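Local coordinates for protein protease (Helicobacter pylori, PDB 5EUF) that probably cleaves, as a zinc metalloprotease of the M16 family, the cytoplasmic domain of a human epithelial junctional adhesion molecule, weakening the gastric barrier, at residues G29-R42 against F88-L102. Residues are numbered along the deposited sequence; the frame is centred on the assembly and turned at random.
Sequences GVIEVDVLYKVGSR and FDITRYFIKTSEANL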
loop_
_atom_site.group_PDB
_atom_site.type_symbol
_atom_site.label_atom_id
_atom_site.label_comp_id
_atom_site.label_asym_id
_atom_site.label_seq_id
_atom_site.Cartn_x
_atom_site.Cartn_y
_atom_site.Cartn_z
ATOM N N GLY B 29 5.501 -40.814 -25.047
ATOM C CA GLY B 29 5.639 -39.685 -25.944
ATOM C C GLY B 29 5.383 -38.351 -25.275
ATOM O O GLY B 29 6.159 -37.416 -25.440
ATOM N N VAL B 30 4.302 -38.272 -24.509
ATOM C CA VAL B 30 3.843 -37.012 -23.936
ATOM C C VAL B 30 4.798 -36.433 -22.892
ATOM O O VAL B 30 5.185 -37.113 -21.941
ATOM C CB VAL B 30 2.452 -37.183 -23.294
ATOM C CG1 VAL B 30 1.932 -35.850 -22.779
ATOM C CG2 VAL B 30 1.484 -37.785 -24.297
ATOM N N ILE B 31 5.186 -35.174 -23.082
ATOM C CA ILE B 31 6.000 -34.458 -22.104
ATOM C C ILE B 31 5.488 -33.039 -21.894
ATOM O O ILE B 31 4.630 -32.559 -22.636
ATOM C CB ILE B 31 7.484 -34.366 -22.522
ATOM C CG1 ILE B 31 7.638 -33.445 -23.735
ATOM C CG2 ILE B 31 8.072 -35.747 -22.784
ATOM C CD1 ILE B 31 9.070 -33.152 -24.094
ATOM N N GLU B 32 6.024 -32.370 -20.879
ATOM C CA GLU B 32 5.766 -30.949 -20.685
ATOM C C GLU B 32 7.064 -30.209 -20.385
ATOM O O GLU B 32 7.835 -30.616 -19.514
ATOM C CB GLU B 32 4.756 -30.715 -19.561
ATOM C CG GLU B 32 4.462 -29.238 -19.334
ATOM C CD GLU B 32 3.331 -28.998 -18.357
ATOM O OE1 GLU B 32 3.511 -28.185 -17.427
ATOM O OE2 GLU B 32 2.258 -29.611 -18.526
ATOM N N VAL B 33 7.299 -29.122 -21.114
ATOM C CA VAL B 33 8.514 -28.334 -20.945
ATOM C C VAL B 33 8.227 -27.055 -20.171
ATOM O O VAL B 33 7.588 -26.144 -20.689
ATOM C CB VAL B 33 9.142 -27.973 -22.304
ATOM C CG1 VAL B 33 10.474 -27.280 -22.099
ATOM C CG2 VAL B 33 9.314 -29.219 -23.152
ATOM N N ASP B 34 8.708 -26.986 -18.933
ATOM C CA ASP B 34 8.441 -25.839 -18.070
ATOM C C ASP B 34 9.629 -24.896 -17.925
ATOM O O ASP B 34 10.776 -25.330 -17.805
ATOM C CB ASP B 34 8.012 -26.307 -16.678
ATOM C CG ASP B 34 6.578 -26.770 -16.636
ATOM O OD1 ASP B 34 6.304 -27.895 -17.100
ATOM O OD2 ASP B 34 5.725 -26.010 -16.132
ATOM N N VAL B 35 9.336 -23.601 -17.937
ATOM C CA VAL B 35 10.301 -22.584 -17.544
ATOM C C VAL B 35 9.714 -21.760 -16.408
ATOM O O VAL B 35 8.737 -21.038 -16.595
ATOM C CB VAL B 35 10.678 -21.658 -18.708
ATOM C CG1 VAL B 35 11.515 -20.494 -18.202
ATOM C CG2 VAL B 35 11.431 -22.431 -19.773
ATOM N N LEU B 36 10.305 -21.884 -15.226
ATOM C CA LEU B 36 9.815 -21.173 -14.055
ATOM C C LEU B 36 10.704 -19.983 -13.715
ATOM O O LEU B 36 11.924 -20.115 -13.620
ATOM C CB LEU B 36 9.740 -22.109 -12.852
ATOM C CG LEU B 36 9.177 -23.508 -13.080
ATOM C CD1 LEU B 36 9.265 -24.309 -11.792
ATOM C CD2 LEU B 36 7.747 -23.432 -13.575
ATOM N N TYR B 37 10.091 -18.820 -13.532
ATOM C CA TYR B 37 10.815 -17.657 -13.044
ATOM C C TYR B 37 10.380 -17.345 -11.620
ATOM O O TYR B 37 9.185 -17.240 -11.338
ATOM C CB TYR B 37 10.582 -16.450 -13.951
ATOM C CG TYR B 37 11.235 -16.563 -15.311
ATOM C CD1 TYR B 37 12.579 -16.246 -15.487
ATOM C CD2 TYR B 37 10.507 -16.972 -16.422
ATOM C CE1 TYR B 37 13.177 -16.339 -16.729
ATOM C CE2 TYR B 37 11.095 -17.067 -17.667
ATOM C CZ TYR B 37 12.430 -16.754 -17.815
ATOM O OH TYR B 37 13.020 -16.853 -19.054
ATOM N N LYS B 38 11.347 -17.201 -10.720
ATOM C CA LYS B 38 11.047 -16.884 -9.327
ATOM C C LYS B 38 10.636 -15.424 -9.178
ATOM O O LYS B 38 11.258 -14.668 -8.432
ATOM C CB LYS B 38 12.254 -17.183 -8.437
ATOM C CG LYS B 38 12.738 -18.621 -8.506
ATOM C CD LYS B 38 13.975 -18.823 -7.649
ATOM C CE LYS B 38 14.421 -20.275 -7.644
ATOM N NZ LYS B 38 15.679 -20.455 -6.867
ATOM N N VAL B 39 9.596 -15.034 -9.913
ATOM C CA VAL B 39 9.079 -13.670 -9.881
ATOM C C VAL B 39 7.563 -13.663 -9.821
ATOM O O VAL B 39 6.905 -14.514 -10.417
ATOM C CB VAL B 39 9.492 -12.853 -11.117
ATOM C CG1 VAL B 39 9.637 -11.386 -10.741
ATOM C CG2 VAL B 39 10.769 -13.392 -11.732
ATOM N N GLY B 40 7.012 -12.683 -9.120
ATOM C CA GLY B 40 5.574 -12.524 -9.048
ATOM C C GLY B 40 5.230 -11.102 -8.663
ATOM O O GLY B 40 6.060 -10.201 -8.778
ATOM N N SER B 41 4.003 -10.901 -8.197
ATOM C CA SER B 41 3.567 -9.584 -7.765
ATOM C C SER B 41 4.247 -9.202 -6.455
ATOM O O SER B 41 4.263 -8.031 -6.075
ATOM C CB SER B 41 2.048 -9.545 -7.608
ATOM O OG SER B 41 1.613 -10.449 -6.607
ATOM N N ARG B 42 4.813 -10.196 -5.772
ATOM C CA ARG B 42 5.474 -9.963 -4.492
ATOM C C ARG B 42 6.816 -9.263 -4.691
ATOM O O ARG B 42 7.396 -8.726 -3.748
ATOM C CB ARG B 42 5.673 -11.278 -3.734
ATOM C CG ARG B 42 6.958 -11.995 -4.087
ATOM C CD ARG B 42 7.171 -13.241 -3.247
ATOM N NE ARG B 42 8.591 -13.553 -3.143
ATOM C CZ ARG B 42 9.328 -13.285 -2.073
ATOM N NH1 ARG B 42 8.769 -12.720 -1.014
ATOM N NH2 ARG B 42 10.620 -13.590 -2.057
ATOM N N PHE B 88 1.280 -14.589 -7.329
ATOM C CA PHE B 88 1.927 -13.733 -6.349
ATOM C C PHE B 88 3.433 -13.964 -6.286
ATOM O O PHE B 88 4.205 -13.024 -6.097
ATOM C CB PHE B 88 1.318 -13.959 -4.967
ATOM C CG PHE B 88 -0.093 -13.468 -4.837
ATOM C CD1 PHE B 88 -1.156 -14.269 -5.215
ATOM C CD2 PHE B 88 -0.354 -12.207 -4.326
ATOM C CE1 PHE B 88 -2.457 -13.818 -5.092
ATOM C CE2 PHE B 88 -1.653 -11.752 -4.199
ATOM C CZ PHE B 88 -2.704 -12.558 -4.582
ATOM N N ASP B 89 3.845 -15.218 -6.453
ATOM C CA ASP B 89 5.217 -15.611 -6.150
ATOM C C ASP B 89 6.002 -16.130 -7.348
ATOM O O ASP B 89 7.227 -16.013 -7.389
ATOM C CB ASP B 89 5.213 -16.681 -5.056
ATOM C CG ASP B 89 4.432 -16.256 -3.833
ATOM O OD1 ASP B 89 4.491 -15.063 -3.474
ATOM O OD2 ASP B 89 3.755 -17.114 -3.229
ATOM N N ILE B 90 5.301 -16.702 -8.318
ATOM C CA ILE B 90 5.964 -17.413 -9.404
ATOM C C ILE B 90 5.369 -17.082 -10.773
ATOM O O ILE B 90 4.150 -17.011 -10.932
ATOM C CB ILE B 90 5.901 -18.945 -9.162
ATOM C CG1 ILE B 90 6.369 -19.723 -10.392
ATOM C CG2 ILE B 90 4.492 -19.373 -8.775
ATOM C CD1 ILE B 90 6.118 -21.216 -10.291
ATOM N N THR B 91 6.243 -16.848 -11.748
ATOM C CA THR B 91 5.840 -16.740 -13.148
ATOM C C THR B 91 6.175 -18.047 -13.863
ATOM O O THR B 91 7.300 -18.539 -13.765
ATOM C CB THR B 91 6.535 -15.567 -13.862
ATOM O OG1 THR B 91 6.160 -14.332 -13.240
ATOM C CG2 THR B 91 6.136 -15.526 -15.326
ATOM N N ARG B 92 5.207 -18.605 -14.584
ATOM C CA ARG B 92 5.355 -19.958 -15.117
ATOM C C ARG B 92 4.924 -20.107 -16.577
ATOM O O ARG B 92 3.804 -19.756 -16.947
ATOM C CB ARG B 92 4.562 -20.929 -14.242
ATOM C CG ARG B 92 4.524 -22.362 -14.734
ATOM C CD ARG B 92 3.896 -23.251 -13.675
ATOM N NE ARG B 92 3.785 -24.642 -14.098
ATOM C CZ ARG B 92 2.683 -25.183 -14.607
ATOM N NH1 ARG B 92 2.676 -26.461 -14.961
ATOM N NH2 ARG B 92 1.590 -24.447 -14.758
ATOM N N TYR B 93 5.827 -20.642 -17.396
ATOM C CA TYR B 93 5.543 -20.931 -18.799
ATOM C C TYR B 93 5.727 -22.423 -19.068
ATOM O O TYR B 93 6.634 -23.044 -18.511
ATOM C CB TYR B 93 6.462 -20.128 -19.726
ATOM C CG TYR B 93 6.486 -18.634 -19.483
ATOM C CD1 TYR B 93 5.631 -17.784 -20.174
ATOM C CD2 TYR B 93 7.381 -18.071 -18.581
ATOM C CE1 TYR B 93 5.653 -16.417 -19.962
ATOM C CE2 TYR B 93 7.413 -16.705 -18.362
ATOM C CZ TYR B 93 6.547 -15.881 -19.055
ATOM O OH TYR B 93 6.576 -14.522 -18.841
ATOM N N PHE B 94 4.885 -23.001 -19.922
ATOM C CA PHE B 94 5.047 -24.411 -20.273
ATOM C C PHE B 94 4.484 -24.770 -21.646
ATOM O O PHE B 94 3.493 -24.196 -22.099
ATOM C CB PHE B 94 4.410 -25.310 -19.202
ATOM C CG PHE B 94 2.926 -25.126 -19.051
ATOM C CD1 PHE B 94 2.037 -25.870 -19.816
ATOM C CD2 PHE B 94 2.418 -24.223 -18.129
ATOM C CE1 PHE B 94 0.673 -25.702 -19.676
ATOM C CE2 PHE B 94 1.055 -24.053 -17.982
ATOM C CZ PHE B 94 0.181 -24.794 -18.756
ATOM N N ILE B 95 5.130 -25.737 -22.293
ATOM C CA ILE B 95 4.670 -26.271 -23.570
ATOM C C ILE B 95 4.245 -27.728 -23.421
ATOM O O ILE B 95 4.994 -28.549 -22.892
ATOM C CB ILE B 95 5.764 -26.182 -24.659
ATOM C CG1 ILE B 95 6.094 -24.724 -24.981
ATOM C CG2 ILE B 95 5.323 -26.901 -25.921
ATOM C CD1 ILE B 95 7.162 -24.569 -26.043
ATOM N N LYS B 96 3.037 -28.041 -23.882
ATOM C CA LYS B 96 2.552 -29.416 -23.913
ATOM C C LYS B 96 2.810 -30.041 -25.277
ATOM O O LYS B 96 2.233 -29.613 -26.274
ATOM C CB LYS B 96 1.059 -29.474 -23.591
ATOM C CG LYS B 96 0.732 -29.385 -22.116
ATOM C CD LYS B 96 1.216 -30.620 -21.384
ATOM C CE LYS B 96 0.542 -31.874 -21.911
ATOM N NZ LYS B 96 0.981 -33.078 -21.159
ATOM N N THR B 97 3.672 -31.050 -25.323
ATOM C CA THR B 97 3.978 -31.707 -26.588
ATOM C C THR B 97 4.558 -33.105 -26.378
ATOM O O THR B 97 4.364 -33.716 -25.326
ATOM C CB THR B 97 4.960 -30.861 -27.429
ATOM O OG1 THR B 97 5.308 -31.573 -28.623
ATOM C CG2 THR B 97 6.220 -30.550 -26.635
ATOM N N SER B 98 5.253 -33.613 -27.391
ATOM C CA SER B 98 5.913 -34.908 -27.291
ATOM C C SER B 98 7.421 -34.725 -27.161
ATOM O O SER B 98 7.924 -33.605 -27.251
ATOM C CB SER B 98 5.584 -35.780 -28.502
ATOM O OG SER B 98 6.001 -35.157 -29.702
ATOM N N GLU B 99 8.142 -35.824 -26.953
ATOM C CA GLU B 99 9.586 -35.753 -26.746
ATOM C C GLU B 99 10.306 -35.385 -28.039
ATOM O O GLU B 99 11.447 -34.922 -28.015
ATOM C CB GLU B 99 10.124 -37.079 -26.194
ATOM C CG GLU B 99 10.295 -38.183 -27.231
ATOM C CD GLU B 99 11.687 -38.207 -27.840
ATOM O OE1 GLU B 99 12.589 -37.542 -27.285
ATOM O OE2 GLU B 99 11.875 -38.885 -28.872
ATOM N N ALA B 100 9.632 -35.591 -29.166
ATOM C CA ALA B 100 10.197 -35.248 -30.462
ATOM C C ALA B 100 10.334 -33.735 -30.608
ATOM O O ALA B 100 11.168 -33.249 -31.370
ATOM C CB ALA B 100 9.340 -35.815 -31.583
ATOM N N ASN B 101 9.513 -32.996 -29.867
ATOM C CA ASN B 101 9.543 -31.540 -29.919
ATOM C C ASN B 101 10.183 -30.925 -28.681
ATOM O O ASN B 101 10.060 -29.725 -28.441
ATOM C CB ASN B 101 8.130 -30.988 -30.105
ATOM C CG ASN B 101 7.524 -31.381 -31.435
ATOM O OD1 ASN B 101 6.425 -31.932 -31.492
ATOM N ND2 ASN B 101 8.244 -31.107 -32.515
ATOM N N LEU B 102 10.869 -31.751 -27.899
ATOM C CA LEU B 102 11.588 -31.269 -26.726
ATOM C C LEU B 102 12.679 -30.280 -27.116
ATOM O O LEU B 102 12.851 -29.246 -26.473
ATOM C CB LEU B 102 12.202 -32.435 -25.953
ATOM C CG LEU B 102 13.122 -32.012 -24.806
ATOM C CD1 LEU B 102 12.334 -31.294 -23.721
ATOM C CD2 LEU B 102 13.867 -33.208 -24.238
#
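Strands 30-37 and 91-98 run antiparallel as neighbours in the six-stranded mixed sheet of the M16 peptidase domain, where Val33 and Ile95, like Val35 and Tyr93, exchange paired backbone hydrogen bonds. On the face carrying Glu32, Asp34 and Leu36, Arg92 reaches across to two acids. With CG anti to the backbone N (chi1 175°) and the chain extended, Arg92 NE comes to 3.1 Å from Asp34 OD2 in a salt bridge. Arg92 NH1 makes a second, to Glu32 OE1 at 3.1 Å, the carboxylate turned 52° from the guanidinium plane. Leu36 CD2 packs on Arg92 CG at 3.6 Å, while Phe94 CD2 lies over one guanidinium face, displaced toward its rim. Helix 365-376 touches both acids.

The opposite face turns to helix 102-113: Val33 CG2 meets Leu102 CD1 at 3.7 Å, and the Tyr37 and Tyr93 rings meet at their edges, planes 86° apart. Tyr93 OH and Tyr187 OH share a hydrogen bond. Beyond strand 30-37, Val39 O accepts from Thr91 OG1 (2.9 Å), which sits above the carbonyl plane. One arginine shared by two buried acids probably offsets their mutual repulsion, while the other face brings Tyr93 beside Glu56, the probable proton acceptor.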